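Local coordinates for Rio2 kinase (Chaetomium thermophilum, PDB 4GYG), which probably phosphorylates serine and threonine residues of proteins as an atypical, RIO-type kinase that uses ATP and magnesium, at residues A92-Y97 and A115-K120; A165-L170 and I257-M262. One frame throughout, in Å; residues are numbered along the deposited sequence.

Interaction 1: residues A92-Y97 and A115-K120; sequences ARKDVY and ADEKGK
Tyr-97 meets Ala-115 and Asp-116 at the surface of the kinase N-lobe, where a Schellman motif that ends helix 79-92 meets the type I turn 116-119 of the hairpin joining strands 109-115 and 121-127. It is a worked example of how the exit from a helix can be fed into a sheet.

Backbone bonding supplies the direct polar link. Tyr-97 N donates to Ala-115 O at 2.8 Å, one residue before strand 98-105, whose first residue, Ser-98, also bonds to Ala-115 through the backbone.

Solvent supplies a second link. One water donates to Lys-94 O at 2.7 Å and accepts from Glu-117 N at 2.9 Å, joining the positive-phi residue of the Schellman motif to the turn.

Van der Waals contact centres on Tyr-97. Tyr-97 CB rests 3.4 Å from Glu-117 N, and its CG lies 3.9 Å from Glu-117 CA. With CG anti to the backbone nitrogen (chi1 165°), the ring runs alongside the start of the turn, meeting Glu-117 CA and Asp-116 O obliquely. Nearby, Asp-116 CB approaches Asp-95 O at 3.7 Å.

Electrostatics across the contact are looser. Lys-94 NZ and Glu-117 OE2 remain 5.6 Å apart, so any attraction acts through space at this exposed edge. Lys-122 adds a weak hydrogen bond to Asp-95 O and a long, weak ion pair with Asp-116.

Within the turn, Asp-116 bends back over its own loop. Its CG sits between the backbone nitrogen and the carbonyl carbon, which brings the carboxylate to the end of the loop, just before strand 121-127: Lys-120 N donates to Asp-116 OD1 at 3.0 Å with an N-H...O angle of 154°, approaching from 51° above the carboxylate plane.

Interaction 2: residues A165-L170 and I257-M262; sequences AFMKAL and IDFPQM
Phe-166 faces the loop that follows strand 250-256, its CB 4.2 Å from the CB of Phe-259. The carbonyl O of Phe-259 lies at the edge of the Phe-166 ring, and Phe-166 CE2 touches Met-262 CB at 3.5 Å. Met-262 SD forms an oblique Met-aromatic contact, 4.5 Å from the centroid of the Phe-166 ring.

One residue on, Met-167 reaches out with CG anti to its backbone nitrogen (chi1 -179°). The chain then bends about the CG-SD bond, and Met-167 CE arrives at the edge of the Phe-259 ring, 4.1 Å from CD2.

A helical turn beyond Phe-166, Leu-170 sets CD1 over a face of the Phe-259 ring in a CH-pi contact, 4.1 Å from its centroid and 23° off the normal; the opposite face meets Ile-257 C. Leu-170 CD1 also touches Met-262 CE at 4.0 Å, while Leu-226 backs Phe-166, Leu-170 and Met-262.

Glu-163 OE2 accepts a hydrogen bond from Phe-259 N. Asp-258, which binds magnesium and ADP, salt-bridges Lys-125 through OD1. Phe-259, of the Asp-Phe-Pro standing for DFG, packs against helix 149-172 much as in DFG-in kinases, consistent with Met-167 and Phe-259 being regulatory-spine neighbours.

In the fold
From the N terminus, the chain passes through the HTH-family region, whose last helix is 79-92, before interaction 1 closes a short loop formed by strands 98-105 and 109-115, tying the end of that helix to the N-lobe sheet. It then runs through strand 121-127, which carries Lys-125, to helix 149-172. There interaction 2 opens a much longer loop, 86 residues taking in strands 180-184 and 187-191 and helix 207-223, and closes it at the magnesium-binding loop. The two are in series, neither nested nor crossed, with nearest atoms about 11 Å apart. One is a surface junction at the ends of the strands; the other is a buried joint beside the nucleotide site.

Interaction 1: residues A92-Y97 and A115-K120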
loop_
_atom_site.group_PDB
_atom_site.type_symbol
_atom_site.label_atom_id
_atom_site.label_comp_id
_atom_site.label_asym_id
_atom_site.label_seq_id
_atom_site.Cartn_x
_atom_site.Cartn_y
_atom_site.Cartn_z
ATOM N N ALA A 92 8.534 -3.781 18.477
ATOM C CA ALA A 92 7.920 -4.146 19.745
ATOM C C ALA A 92 7.063 -5.408 19.648
ATOM O O ALA A 92 7.039 -6.213 20.585
ATOM C CB ALA A 92 7.093 -2.993 20.278
ATOM N N ARG A 93 6.363 -5.589 18.528
ATOM C CA ARG A 93 5.520 -6.770 18.362
ATOM C C ARG A 93 6.277 -7.914 17.707
ATOM O O ARG A 93 5.686 -8.922 17.324
ATOM C CB ARG A 93 4.251 -6.443 17.581
ATOM C CG ARG A 93 3.527 -5.252 18.152
ATOM C CD ARG A 93 2.111 -5.090 17.635
ATOM N NE ARG A 93 1.629 -3.739 17.918
ATOM C CZ ARG A 93 1.334 -3.273 19.135
ATOM N NH1 ARG A 93 1.452 -4.051 20.210
ATOM N NH2 ARG A 93 0.915 -2.022 19.280
ATOM N N LYS A 94 7.589 -7.735 17.595
ATOM C CA LYS A 94 8.493 -8.736 17.021
ATOM C C LYS A 94 8.127 -9.186 15.609
ATOM O O LYS A 94 8.422 -10.313 15.220
ATOM C CB LYS A 94 8.652 -9.940 17.963
ATOM C CG LYS A 94 8.916 -9.520 19.397
ATOM C CD LYS A 94 9.737 -10.558 20.169
ATOM C CE LYS A 94 9.839 -10.181 21.639
ATOM N NZ LYS A 94 10.087 -8.715 21.770
ATOM N N ASP A 95 7.494 -8.307 14.840
ATOM C CA ASP A 95 7.191 -8.627 13.449
ATOM C C ASP A 95 8.366 -8.263 12.567
ATOM O O ASP A 95 8.621 -8.928 11.576
ATOM C CB ASP A 95 5.925 -7.927 12.974
ATOM C CG ASP A 95 4.679 -8.533 13.566
ATOM O OD1 ASP A 95 4.406 -9.715 13.280
ATOM O OD2 ASP A 95 3.973 -7.824 14.307
ATOM N N VAL A 96 9.083 -7.212 12.957
ATOM C CA VAL A 96 10.303 -6.772 12.289
ATOM C C VAL A 96 11.437 -6.688 13.304
ATOM O O VAL A 96 11.313 -6.018 14.333
ATOM C CB VAL A 96 10.146 -5.349 11.688
ATOM C CG1 VAL A 96 11.496 -4.827 11.184
ATOM C CG2 VAL A 96 9.111 -5.329 10.584
ATOM N N TYR A 97 12.552 -7.348 13.012
ATOM C CA TYR A 97 13.713 -7.314 13.898
ATOM C C TYR A 97 14.885 -6.578 13.238
ATOM O O TYR A 97 15.673 -5.907 13.921
ATOM C CB TYR A 97 14.128 -8.736 14.297
ATOM C CG TYR A 97 15.497 -8.816 14.913
ATOM C CD1 TYR A 97 15.676 -8.583 16.274
ATOM C CD2 TYR A 97 16.618 -9.123 14.145
ATOM C CE1 TYR A 97 16.927 -8.652 16.859
ATOM C CE2 TYR A 97 17.880 -9.191 14.720
ATOM C CZ TYR A 97 18.028 -8.953 16.084
ATOM O OH TYR A 97 19.271 -9.015 16.686
ATOM N N ALA A 115 13.446 -8.299 8.126
ATOM C CA ALA A 115 13.502 -9.674 8.593
ATOM C C ALA A 115 13.112 -9.773 10.077
ATOM O O ALA A 115 13.421 -8.871 10.859
ATOM C CB ALA A 115 14.895 -10.273 8.319
ATOM N N ASP A 116 12.431 -10.850 10.460
ATOM C CA ASP A 116 12.093 -11.059 11.874
ATOM C C ASP A 116 13.276 -11.660 12.622
ATOM O O ASP A 116 14.331 -11.887 12.038
ATOM C CB ASP A 116 10.820 -11.909 12.042
ATOM C CG ASP A 116 10.972 -13.326 11.488
ATOM O OD1 ASP A 116 12.077 -13.921 11.567
ATOM O OD2 ASP A 116 9.967 -13.862 10.977
ATOM N N GLU A 117 13.100 -11.941 13.906
ATOM C CA GLU A 117 14.193 -12.478 14.717
ATOM C C GLU A 117 14.565 -13.898 14.305
ATOM O O GLU A 117 15.694 -14.328 14.502
ATOM C CB GLU A 117 13.823 -12.445 16.199
ATOM C CG GLU A 117 14.956 -12.781 17.147
ATOM C CD GLU A 117 14.663 -12.333 18.565
ATOM O OE1 GLU A 117 15.627 -12.113 19.334
ATOM O OE2 GLU A 117 13.465 -12.194 18.905
ATOM N N LYS A 118 13.620 -14.632 13.728
ATOM C CA LYS A 118 13.922 -15.966 13.232
ATOM C C LYS A 118 14.587 -15.956 11.846
ATOM O O LYS A 118 14.831 -17.015 11.263
ATOM C CB LYS A 118 12.677 -16.837 13.214
ATOM C CG LYS A 118 12.935 -18.229 13.736
ATOM C CD LYS A 118 13.416 -18.197 15.188
ATOM C CE LYS A 118 13.599 -19.605 15.750
ATOM N NZ LYS A 118 14.148 -19.588 17.144
ATOM N N GLY A 119 14.889 -14.768 11.323
ATOM C CA GLY A 119 15.583 -14.667 10.050
ATOM C C GLY A 119 14.690 -14.733 8.818
ATOM O O GLY A 119 15.187 -14.759 7.706
ATOM N N LYS A 120 13.373 -14.757 9.018
ATOM C CA LYS A 120 12.411 -14.792 7.914
ATOM C C LYS A 120 12.205 -13.401 7.291
ATOM O O LYS A 120 11.832 -12.448 7.976
ATOM C CB LYS A 120 11.071 -15.374 8.380
ATOM C CG LYS A 120 10.085 -15.622 7.246
ATOM C CD LYS A 120 8.627 -15.477 7.687
ATOM C CE LYS A 120 7.661 -16.080 6.665
ATOM N NZ LYS A 120 6.228 -15.778 6.981
HETATM O O HOH W 1 11.132 -10.313 15.344
#

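Interaction 2: residues A165-L170 and I257-M262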
loop_
_atom_site.group_PDB
_atom_site.type_symbol
_atom_site.label_atom_id
_atom_site.label_comp_id
_atom_site.label_asym_id
_atom_site.label_seq_id
_atom_site.Cartn_x
_atom_site.Cartn_y
_atom_site.Cartn_z
ATOM N N ALA A 165 -6.961 -4.601 5.152
ATOM C CA ALA A 165 -8.234 -5.298 5.359
ATOM C C ALA A 165 -8.642 -6.090 4.101
ATOM O O ALA A 165 -9.055 -7.253 4.205
ATOM C CB ALA A 165 -9.306 -4.355 5.756
ATOM N N PHE A 166 -8.473 -5.488 2.922
ATOM C CA PHE A 166 -8.738 -6.196 1.664
ATOM C C PHE A 166 -7.753 -7.355 1.445
ATOM O O PHE A 166 -8.128 -8.407 0.912
ATOM C CB PHE A 166 -8.695 -5.245 0.474
ATOM C CG PHE A 166 -9.962 -4.459 0.269
ATOM C CD1 PHE A 166 -11.138 -4.847 0.862
ATOM C CD2 PHE A 166 -9.980 -3.358 -0.556
ATOM C CE1 PHE A 166 -12.308 -4.138 0.671
ATOM C CE2 PHE A 166 -11.157 -2.655 -0.757
ATOM C CZ PHE A 166 -12.318 -3.044 -0.133
ATOM N N MET A 167 -6.503 -7.167 1.878
ATOM C CA MET A 167 -5.502 -8.222 1.744
ATOM C C MET A 167 -5.917 -9.391 2.609
ATOM O O MET A 167 -5.844 -10.543 2.167
ATOM C CB MET A 167 -4.093 -7.732 2.086
ATOM C CG MET A 167 -2.993 -8.797 1.928
ATOM S SD MET A 167 -1.285 -8.139 1.837
ATOM C CE MET A 167 -1.611 -6.446 1.366
ATOM N N LYS A 168 -6.396 -9.089 3.818
ATOM C CA LYS A 168 -6.868 -10.114 4.729
ATOM C C LYS A 168 -8.057 -10.859 4.131
ATOM O O LYS A 168 -8.082 -12.097 4.099
ATOM C CB LYS A 168 -7.273 -9.514 6.078
ATOM C CG LYS A 168 -6.134 -9.243 7.041
ATOM C CD LYS A 168 -6.647 -9.170 8.492
ATOM C CE LYS A 168 -6.738 -10.548 9.141
ATOM N NZ LYS A 168 -5.397 -11.220 9.255
ATOM N N ALA A 169 -9.048 -10.100 3.667
ATOM C CA ALA A 169 -10.252 -10.702 3.113
ATOM C C ALA A 169 -9.973 -11.572 1.867
ATOM O O ALA A 169 -10.606 -12.620 1.691
ATOM C CB ALA A 169 -11.321 -9.635 2.830
ATOM N N LEU A 170 -9.030 -11.138 1.025
ATOM C CA LEU A 170 -8.661 -11.876 -0.189
ATOM C C LEU A 170 -7.805 -13.107 0.103
ATOM O O LEU A 170 -7.962 -14.156 -0.523
ATOM C CB LEU A 170 -7.943 -10.966 -1.188
ATOM C CG LEU A 170 -8.849 -9.881 -1.782
ATOM C CD1 LEU A 170 -8.025 -8.765 -2.402
ATOM C CD2 LEU A 170 -9.809 -10.456 -2.812
ATOM N N ILE A 257 -0.988 -7.677 -6.415
ATOM C CA ILE A 257 -0.710 -6.774 -5.287
ATOM C C ILE A 257 -1.342 -5.410 -5.516
ATOM O O ILE A 257 -1.861 -5.132 -6.614
ATOM C CB ILE A 257 0.800 -6.584 -5.018
ATOM C CG1 ILE A 257 1.481 -5.835 -6.176
ATOM C CG2 ILE A 257 1.470 -7.916 -4.757
ATOM C CD1 ILE A 257 2.991 -5.704 -6.044
ATOM N N ASP A 258 -1.268 -4.578 -4.479
ATOM C CA ASP A 258 -1.726 -3.181 -4.485
ATOM C C ASP A 258 -3.229 -3.044 -4.340
ATOM O O ASP A 258 -3.950 -3.060 -5.338
ATOM C CB ASP A 258 -1.290 -2.440 -5.751
ATOM C CG ASP A 258 -0.017 -1.678 -5.568
ATOM O OD1 ASP A 258 -0.100 -0.534 -5.071
ATOM O OD2 ASP A 258 1.057 -2.212 -5.933
ATOM N N PHE A 259 -3.693 -2.858 -3.107
ATOM C CA PHE A 259 -5.140 -2.826 -2.826
ATOM C C PHE A 259 -5.813 -1.545 -2.269
ATOM O O PHE A 259 -7.031 -1.545 -2.115
ATOM C CB PHE A 259 -5.514 -4.038 -1.962
ATOM C CG PHE A 259 -5.054 -5.343 -2.545
ATOM C CD1 PHE A 259 -5.621 -5.829 -3.724
ATOM C CD2 PHE A 259 -4.030 -6.058 -1.955
ATOM C CE1 PHE A 259 -5.185 -7.026 -4.277
ATOM C CE2 PHE A 259 -3.596 -7.253 -2.497
ATOM C CZ PHE A 259 -4.173 -7.744 -3.663
ATOM N N PRO A 260 -5.057 -0.450 -1.995
ATOM C CA PRO A 260 -5.829 0.641 -1.374
ATOM C C PRO A 260 -6.796 1.345 -2.364
ATOM O O PRO A 260 -7.698 2.068 -1.953
ATOM C CB PRO A 260 -4.743 1.614 -0.888
ATOM C CG PRO A 260 -3.601 1.447 -1.893
ATOM C CD PRO A 260 -3.662 -0.044 -2.301
ATOM N N GLN A 261 -6.614 1.114 -3.655
ATOM C CA GLN A 261 -7.456 1.730 -4.678
ATOM C C GLN A 261 -8.632 0.838 -5.134
ATOM O O GLN A 261 -9.337 1.191 -6.076
ATOM C CB GLN A 261 -6.608 2.163 -5.899
ATOM C CG GLN A 261 -6.197 1.027 -6.842
ATOM C CD GLN A 261 -5.520 -0.151 -6.118
ATOM O OE1 GLN A 261 -4.711 0.036 -5.223
ATOM N NE2 GLN A 261 -5.877 -1.368 -6.501
ATOM N N MET A 262 -8.843 -0.311 -4.492
ATOM C CA MET A 262 -9.974 -1.172 -4.875
ATOM C C MET A 262 -11.280 -0.437 -4.662
ATOM O O MET A 262 -11.393 0.375 -3.743
ATOM C CB MET A 262 -10.017 -2.472 -4.074
ATOM C CG MET A 262 -9.111 -3.560 -4.606
ATOM S SD MET A 262 -9.398 -5.191 -3.877
ATOM C CE MET A 262 -9.018 -6.170 -5.320
#